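Hemolysin activator protein CdiB (Acinetobacter baumannii ACICU, PDB 6WIL) probably secretes a partner toxin of contact-dependent growth inhibition across the outer membrane, as a two-partner-secretion transporter of the Omp85 superfamily. Local coordinates at residues Glu179-Arg183 and Leu277-Asp283; Ser359-Val365 and Ile380-Met386. One frame throughout, in Å; residues are numbered along the deposited sequence.

Interaction 1: Glu179-Arg183 and Leu277-Asp283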
loop_
_atom_site.group_PDB
_atom_site.type_symbol
_atom_site.label_atom_id
_atom_site.label_comp_id
_atom_site.label_asym_id
_atom_site.label_seq_id
_atom_site.Cartn_x
_atom_site.Cartn_y
_atom_site.Cartn_z
ATOM N N GLU A 179 3.640 7.783 11.105
ATOM C CA GLU A 179 3.675 6.544 10.334
ATOM C C GLU A 179 5.106 6.121 10.034
ATOM O O GLU A 179 5.431 4.930 10.080
ATOM C CB GLU A 179 2.886 6.705 9.037
ATOM C CG GLU A 179 1.444 6.254 9.130
ATOM C CD GLU A 179 0.598 6.793 7.994
ATOM O OE1 GLU A 179 -0.529 7.259 8.260
ATOM O OE2 GLU A 179 1.068 6.767 6.835
ATOM N N ASN A 180 5.973 7.089 9.729
ATOM C CA ASN A 180 7.378 6.785 9.484
ATOM C C ASN A 180 8.047 6.205 10.723
ATOM O O ASN A 180 8.878 5.294 10.619
ATOM C CB ASN A 180 8.108 8.044 9.020
ATOM C CG ASN A 180 7.666 8.492 7.649
ATOM O OD1 ASN A 180 7.004 7.747 6.930
ATOM N ND2 ASN A 180 8.044 9.708 7.267
ATOM N N LEU A 181 7.697 6.714 11.908
ATOM C CA LEU A 181 8.314 6.211 13.130
ATOM C C LEU A 181 7.755 4.852 13.526
ATOM O O LEU A 181 8.442 4.075 14.199
ATOM C CB LEU A 181 8.126 7.203 14.280
ATOM C CG LEU A 181 8.798 8.571 14.159
ATOM C CD1 LEU A 181 8.715 9.345 15.476
ATOM C CD2 LEU A 181 10.237 8.419 13.712
ATOM N N LYS A 182 6.521 4.546 13.132
ATOM C CA LYS A 182 5.929 3.262 13.484
ATOM C C LYS A 182 6.492 2.105 12.674
ATOM O O LYS A 182 6.146 0.953 12.954
ATOM C CB LYS A 182 4.409 3.317 13.324
ATOM C CG LYS A 182 3.707 3.977 14.496
ATOM C CD LYS A 182 2.294 4.386 14.130
ATOM C CE LYS A 182 1.444 3.200 13.704
ATOM N NZ LYS A 182 1.069 2.324 14.847
ATOM N N ARG A 183 7.345 2.376 11.684
ATOM C CA ARG A 183 8.034 1.283 11.011
ATOM C C ARG A 183 9.044 0.613 11.931
ATOM O O ARG A 183 9.259 -0.598 11.832
ATOM C CB ARG A 183 8.724 1.791 9.746
ATOM C CG ARG A 183 7.758 2.231 8.667
ATOM C CD ARG A 183 8.491 2.727 7.441
ATOM N NE ARG A 183 7.577 3.324 6.475
ATOM C CZ ARG A 183 7.916 3.656 5.235
ATOM N NH1 ARG A 183 9.152 3.439 4.804
ATOM N NH2 ARG A 183 7.019 4.199 4.426
ATOM N N LEU A 277 13.633 3.149 3.263
ATOM C CA LEU A 277 13.703 4.170 4.297
ATOM C C LEU A 277 12.841 5.361 3.898
ATOM O O LEU A 277 12.790 5.719 2.713
ATOM C CB LEU A 277 15.144 4.632 4.552
ATOM C CG LEU A 277 15.788 5.700 3.667
ATOM C CD1 LEU A 277 17.105 6.151 4.274
ATOM C CD2 LEU A 277 16.001 5.187 2.255
ATOM N N PRO A 278 12.146 5.982 4.850
ATOM C CA PRO A 278 11.327 7.156 4.534
ATOM C C PRO A 278 12.073 8.463 4.741
ATOM O O PRO A 278 12.963 8.583 5.581
ATOM C CB PRO A 278 10.173 7.033 5.536
ATOM C CG PRO A 278 10.836 6.455 6.748
ATOM C CD PRO A 278 11.912 5.511 6.228
ATOM N N VAL A 279 11.700 9.456 3.939
ATOM C CA VAL A 279 12.140 10.836 4.143
ATOM C C VAL A 279 10.925 11.753 4.134
ATOM O O VAL A 279 10.556 12.313 3.091
ATOM C CB VAL A 279 13.177 11.268 3.087
ATOM C CG1 VAL A 279 13.815 12.587 3.489
ATOM C CG2 VAL A 279 14.241 10.194 2.896
ATOM N N GLY A 280 10.305 11.911 5.298
ATOM C CA GLY A 280 9.108 12.730 5.376
ATOM C C GLY A 280 7.974 12.143 4.554
ATOM O O GLY A 280 7.573 10.986 4.747
ATOM N N TYR A 281 7.465 12.936 3.609
ATOM C CA TYR A 281 6.445 12.455 2.689
ATOM C C TYR A 281 7.002 11.538 1.610
ATOM O O TYR A 281 6.217 10.871 0.927
ATOM C CB TYR A 281 5.719 13.634 2.032
ATOM C CG TYR A 281 4.664 14.293 2.887
ATOM C CD1 TYR A 281 3.519 13.601 3.268
ATOM C CD2 TYR A 281 4.807 15.616 3.301
ATOM C CE1 TYR A 281 2.555 14.196 4.051
ATOM C CE2 TYR A 281 3.844 16.220 4.081
ATOM C CZ TYR A 281 2.722 15.510 4.451
ATOM O OH TYR A 281 1.764 16.114 5.228
ATOM N N TYR A 282 8.319 11.487 1.442
ATOM C CA TYR A 282 8.922 10.646 0.426
ATOM C C TYR A 282 9.163 9.244 0.963
ATOM O O TYR A 282 9.132 8.996 2.172
ATOM C CB TYR A 282 10.236 11.253 -0.063
ATOM C CG TYR A 282 10.045 12.488 -0.907
ATOM C CD1 TYR A 282 9.887 13.730 -0.316
ATOM C CD2 TYR A 282 10.006 12.411 -2.294
ATOM C CE1 TYR A 282 9.700 14.864 -1.077
ATOM C CE2 TYR A 282 9.819 13.544 -3.066
ATOM C CZ TYR A 282 9.664 14.767 -2.449
ATOM O OH TYR A 282 9.479 15.894 -3.216
ATOM N N ASP A 283 9.397 8.319 0.038
ATOM C CA ASP A 283 9.766 6.956 0.384
ATOM C C ASP A 283 10.775 6.467 -0.640
ATOM O O ASP A 283 10.545 6.601 -1.844
ATOM C CB ASP A 283 8.536 6.039 0.422
ATOM C CG ASP A 283 8.663 4.929 1.462
ATOM O OD1 ASP A 283 9.655 4.929 2.219
ATOM O OD2 ASP A 283 7.765 4.063 1.527
HETATM O O HOH W 1 6.943 7.640 3.452
#
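Asn180, on helix 171-181, and Arg183, shortly after it in the chain, reach to a strand-turn-strand hairpin and hold it at Gly280 in the turn and at Asp283 on the strand that follows. With CG of Asn180 anti to the carbonyl carbon (chi1 -68°), the chain slides past the ring of Pro278. Its CB lies 3.9 Å from Pro278 CG, and its OD1 comes to 3.5 Å from Pro278 CB. At the tip, Asn180 ND2 donates to Gly280 O over 2.9 Å in a nearly straight bond (168°), with the acceptor in the plane of the amide. A carboxamide suits this place because ND2 has a second N-H, which goes to Gly160 O, while OD1 weakly accepts from a water that also donates to Tyr282 O. The long, extended Arg183 spans the wider gap to Asp283 in a salt bridge whose planes lie 54° apart: NH1 meets OD1 on its syn side at 3.0 Å, and NH2 approaches OD2 from above the carboxylate plane. Pro278 CB lies over one guanidinium face. Gly280 supplies the positive phi of the type II' turn running from Val279 to Tyr282. The contact thus docks a POTRA helix onto the hairpin of strands 266-279 and 282-295, with strand 308-326 alongside and Gln276 also bonding Asp283.

Interaction 2: Ser359-Val365 and Ile380-Met386; sequences SGWNLGV and IDYRRGM
Trp361 and Arg384 face each other as a hydrogen-bonded pair of an antiparallel ladder, Trp361 N lying 3.0 Å from Arg384 O and Arg384 N 3.1 Å from Trp361 O. Packing is tight at the glycines: Gly360 and Gly385 bring their CA atoms to 4.0 Å, and Gly360 CA lies 3.1 Å from Arg384 O, an approach that glycine allows. On the same face Asp381 sets its carboxylate anti to the backbone N (chi1 179°), which carries it across to Asn362. Asn362 ND2 donates to the syn lone pair of Asp381 OD1, in the amide plane but bent (144°); its 2.5 Å length is doubtful. Across the sheet, Arg384 CB sits over the indole, 4.1 Å from the centroid of the six-membered ring, in a CH-pi contact. The bent chain then brings the guanidinium back until Trp361 CZ2 lies over its face, the planes 59° apart. Trp361 CZ3 meets the Tyr382 ring edge, 3.9 Å from CD2. The looser part lies at the surface, at Leu363, Ile380 and the poorly ordered selenomethionine Met386. Asn362, Asp381 and Arg383 make one face polar, with Tyr334 bonding Asp381 and Asp453 pairing with Arg383. The other is mixed, Trp361, Tyr382, Leu363, Val365 and Ile380 beside Ser359 and Arg384; its apolar part at Leu363 and Ile380, where bound detergent touches Ile380, probably meets lipid.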
loop_
_atom_site.group_PDB
_atom_site.type_symbol
_atom_site.label_atom_id
_atom_site.label_comp_id
_atom_site.label_asym_id
_atom_site.label_seq_id
_atom_site.Cartn_x
_atom_site.Cartn_y
_atom_site.Cartn_z
ATOM N N SER A 359 15.527 -3.145 -19.507
ATOM C CA SER A 359 15.512 -2.067 -18.528
ATOM C C SER A 359 14.373 -1.122 -18.876
ATOM O O SER A 359 13.893 -1.094 -20.011
ATOM C CB SER A 359 16.843 -1.313 -18.495
ATOM O OG SER A 359 16.929 -0.405 -19.579
ATOM N N GLY A 360 13.951 -0.347 -17.888
ATOM C CA GLY A 360 12.873 0.594 -18.114
ATOM C C GLY A 360 12.488 1.322 -16.849
ATOM O O GLY A 360 13.217 1.307 -15.855
ATOM N N TRP A 361 11.322 1.962 -16.892
ATOM C CA TRP A 361 10.834 2.733 -15.761
ATOM C C TRP A 361 9.335 2.529 -15.600
ATOM O O TRP A 361 8.622 2.195 -16.549
ATOM C CB TRP A 361 11.154 4.227 -15.911
ATOM C CG TRP A 361 10.840 4.793 -17.259
ATOM C CD1 TRP A 361 11.688 4.890 -18.322
ATOM C CD2 TRP A 361 9.591 5.349 -17.689
ATOM N NE1 TRP A 361 11.045 5.471 -19.388
ATOM C CE2 TRP A 361 9.757 5.763 -19.025
ATOM C CE3 TRP A 361 8.351 5.537 -17.074
ATOM C CZ2 TRP A 361 8.727 6.351 -19.759
ATOM C CZ3 TRP A 361 7.329 6.122 -17.802
ATOM C CH2 TRP A 361 7.525 6.524 -19.130
ATOM N N ASN A 362 8.872 2.718 -14.369
ATOM C CA ASN A 362 7.458 2.664 -14.029
ATOM C C ASN A 362 7.035 3.996 -13.437
ATOM O O ASN A 362 7.775 4.602 -12.656
ATOM C CB ASN A 362 7.154 1.548 -13.018
ATOM C CG ASN A 362 7.258 0.165 -13.620
ATOM O OD1 ASN A 362 8.351 -0.380 -13.765
ATOM N ND2 ASN A 362 6.115 -0.419 -13.956
ATOM N N LEU A 363 5.847 4.449 -13.818
ATOM C CA LEU A 363 5.191 5.586 -13.194
ATOM C C LEU A 363 3.814 5.138 -12.741
ATOM O O LEU A 363 3.111 4.438 -13.475
ATOM C CB LEU A 363 5.074 6.777 -14.153
ATOM C CG LEU A 363 6.340 7.617 -14.343
ATOM C CD1 LEU A 363 6.108 8.733 -15.354
ATOM C CD2 LEU A 363 6.806 8.187 -13.008
ATOM N N GLY A 364 3.436 5.520 -11.528
ATOM C CA GLY A 364 2.150 5.074 -11.028
ATOM C C GLY A 364 1.653 5.922 -9.882
ATOM O O GLY A 364 2.327 6.838 -9.403
ATOM N N VAL A 365 0.444 5.589 -9.446
ATOM C CA VAL A 365 -0.220 6.249 -8.332
ATOM C C VAL A 365 -0.933 5.179 -7.522
ATOM O O VAL A 365 -1.502 4.236 -8.084
ATOM C CB VAL A 365 -1.205 7.335 -8.818
ATOM C CG1 VAL A 365 -2.136 6.771 -9.880
ATOM C CG2 VAL A 365 -2.008 7.905 -7.651
ATOM N N ILE A 380 -2.484 2.033 -10.035
ATOM C CA ILE A 380 -2.407 1.930 -11.484
ATOM C C ILE A 380 -0.987 2.292 -11.891
ATOM O O ILE A 380 -0.415 3.263 -11.381
ATOM C CB ILE A 380 -3.434 2.837 -12.192
ATOM C CG1 ILE A 380 -4.812 2.683 -11.549
ATOM C CG2 ILE A 380 -3.518 2.481 -13.668
ATOM C CD1 ILE A 380 -5.715 3.874 -11.744
ATOM N N ASP A 381 -0.419 1.507 -12.799
ATOM C CA ASP A 381 0.992 1.591 -13.142
ATOM C C ASP A 381 1.156 1.673 -14.653
ATOM O O ASP A 381 0.458 0.983 -15.402
ATOM C CB ASP A 381 1.748 0.374 -12.572
ATOM C CG ASP A 381 3.231 0.383 -12.905
ATOM O OD1 ASP A 381 3.595 -0.043 -14.021
ATOM O OD2 ASP A 381 4.034 0.812 -12.048
ATOM N N TYR A 382 2.072 2.534 -15.092
ATOM C CA TYR A 382 2.462 2.642 -16.491
ATOM C C TYR A 382 3.920 2.232 -16.606
ATOM O O TYR A 382 4.783 2.807 -15.933
ATOM C CB TYR A 382 2.262 4.063 -17.020
ATOM C CG TYR A 382 2.604 4.224 -18.487
ATOM C CD1 TYR A 382 1.683 3.892 -19.474
ATOM C CD2 TYR A 382 3.842 4.710 -18.887
ATOM C CE1 TYR A 382 1.988 4.036 -20.817
ATOM C CE2 TYR A 382 4.153 4.861 -20.227
ATOM C CZ TYR A 382 3.223 4.521 -21.186
ATOM O OH TYR A 382 3.529 4.668 -22.520
ATOM N N ARG A 383 4.196 1.247 -17.453
ATOM C CA ARG A 383 5.539 0.712 -17.609
ATOM C C ARG A 383 6.011 0.892 -19.044
ATOM O O ARG A 383 5.221 0.788 -19.988
ATOM C CB ARG A 383 5.587 -0.771 -17.215
ATOM C CG ARG A 383 6.991 -1.317 -17.044
ATOM C CD ARG A 383 7.323 -2.327 -18.116
ATOM N NE ARG A 383 7.000 -3.690 -17.709
ATOM C CZ ARG A 383 7.105 -4.746 -18.507
ATOM N NH1 ARG A 383 7.515 -4.591 -19.759
ATOM N NH2 ARG A 383 6.796 -5.955 -18.060
ATOM N N ARG A 384 7.304 1.177 -19.191
ATOM C CA ARG A 384 7.967 1.284 -20.484
ATOM C C ARG A 384 9.343 0.654 -20.358
ATOM O O ARG A 384 10.083 0.977 -19.426
ATOM C CB ARG A 384 8.091 2.746 -20.929
ATOM C CG ARG A 384 6.871 3.285 -21.648
ATOM C CD ARG A 384 7.042 3.184 -23.148
ATOM N NE ARG A 384 8.251 3.871 -23.587
ATOM C CZ ARG A 384 8.322 5.175 -23.828
ATOM N NH1 ARG A 384 7.248 5.940 -23.676
ATOM N NH2 ARG A 384 9.468 5.713 -24.223
ATOM N N GLY A 385 9.684 -0.234 -21.281
ATOM C CA GLY A 385 10.918 -0.991 -21.171
ATOM C C GLY A 385 11.593 -1.188 -22.511
ATOM O O GLY A 385 10.942 -1.293 -23.553
HETATM N N MSE A 386 12.923 -1.240 -22.465
HETATM C CA MSE A 386 13.754 -1.525 -23.637
HETATM C C MSE A 386 14.022 -3.029 -23.752
HETATM O O MSE A 386 13.675 -3.790 -22.857
HETATM C CB MSE A 386 15.088 -0.784 -23.567
HETATM C CG MSE A 386 14.993 0.699 -23.271
HETATM SE SE MSE A 386 16.616 1.647 -23.813
HETATM C CE MSE A 386 17.347 2.104 -22.065
#

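Interactions 1 and 2 follow one another along the chain, the first closing before the second opens, and both reach the same closed, 16-stranded antiparallel barrel. Their centres are 23 Å apart and their nearest atoms about 11 Å, so they do not touch. Residues 277-283 span the end of strand 266-279, the turn and the start of strand 282-295, whereas 359-365 and 380-386 belong to the hairpin of strands 349-371 and 374-386; strands 308-326 and 329-346 lie between these hairpins in the sheet. Interaction 2 is internal to the wall, a neighbour-to-neighbour pairing, while interaction 1 ties the barrel to the POTRA region. Together they show how the transporter combines a closed barrel with an attached POTRA module.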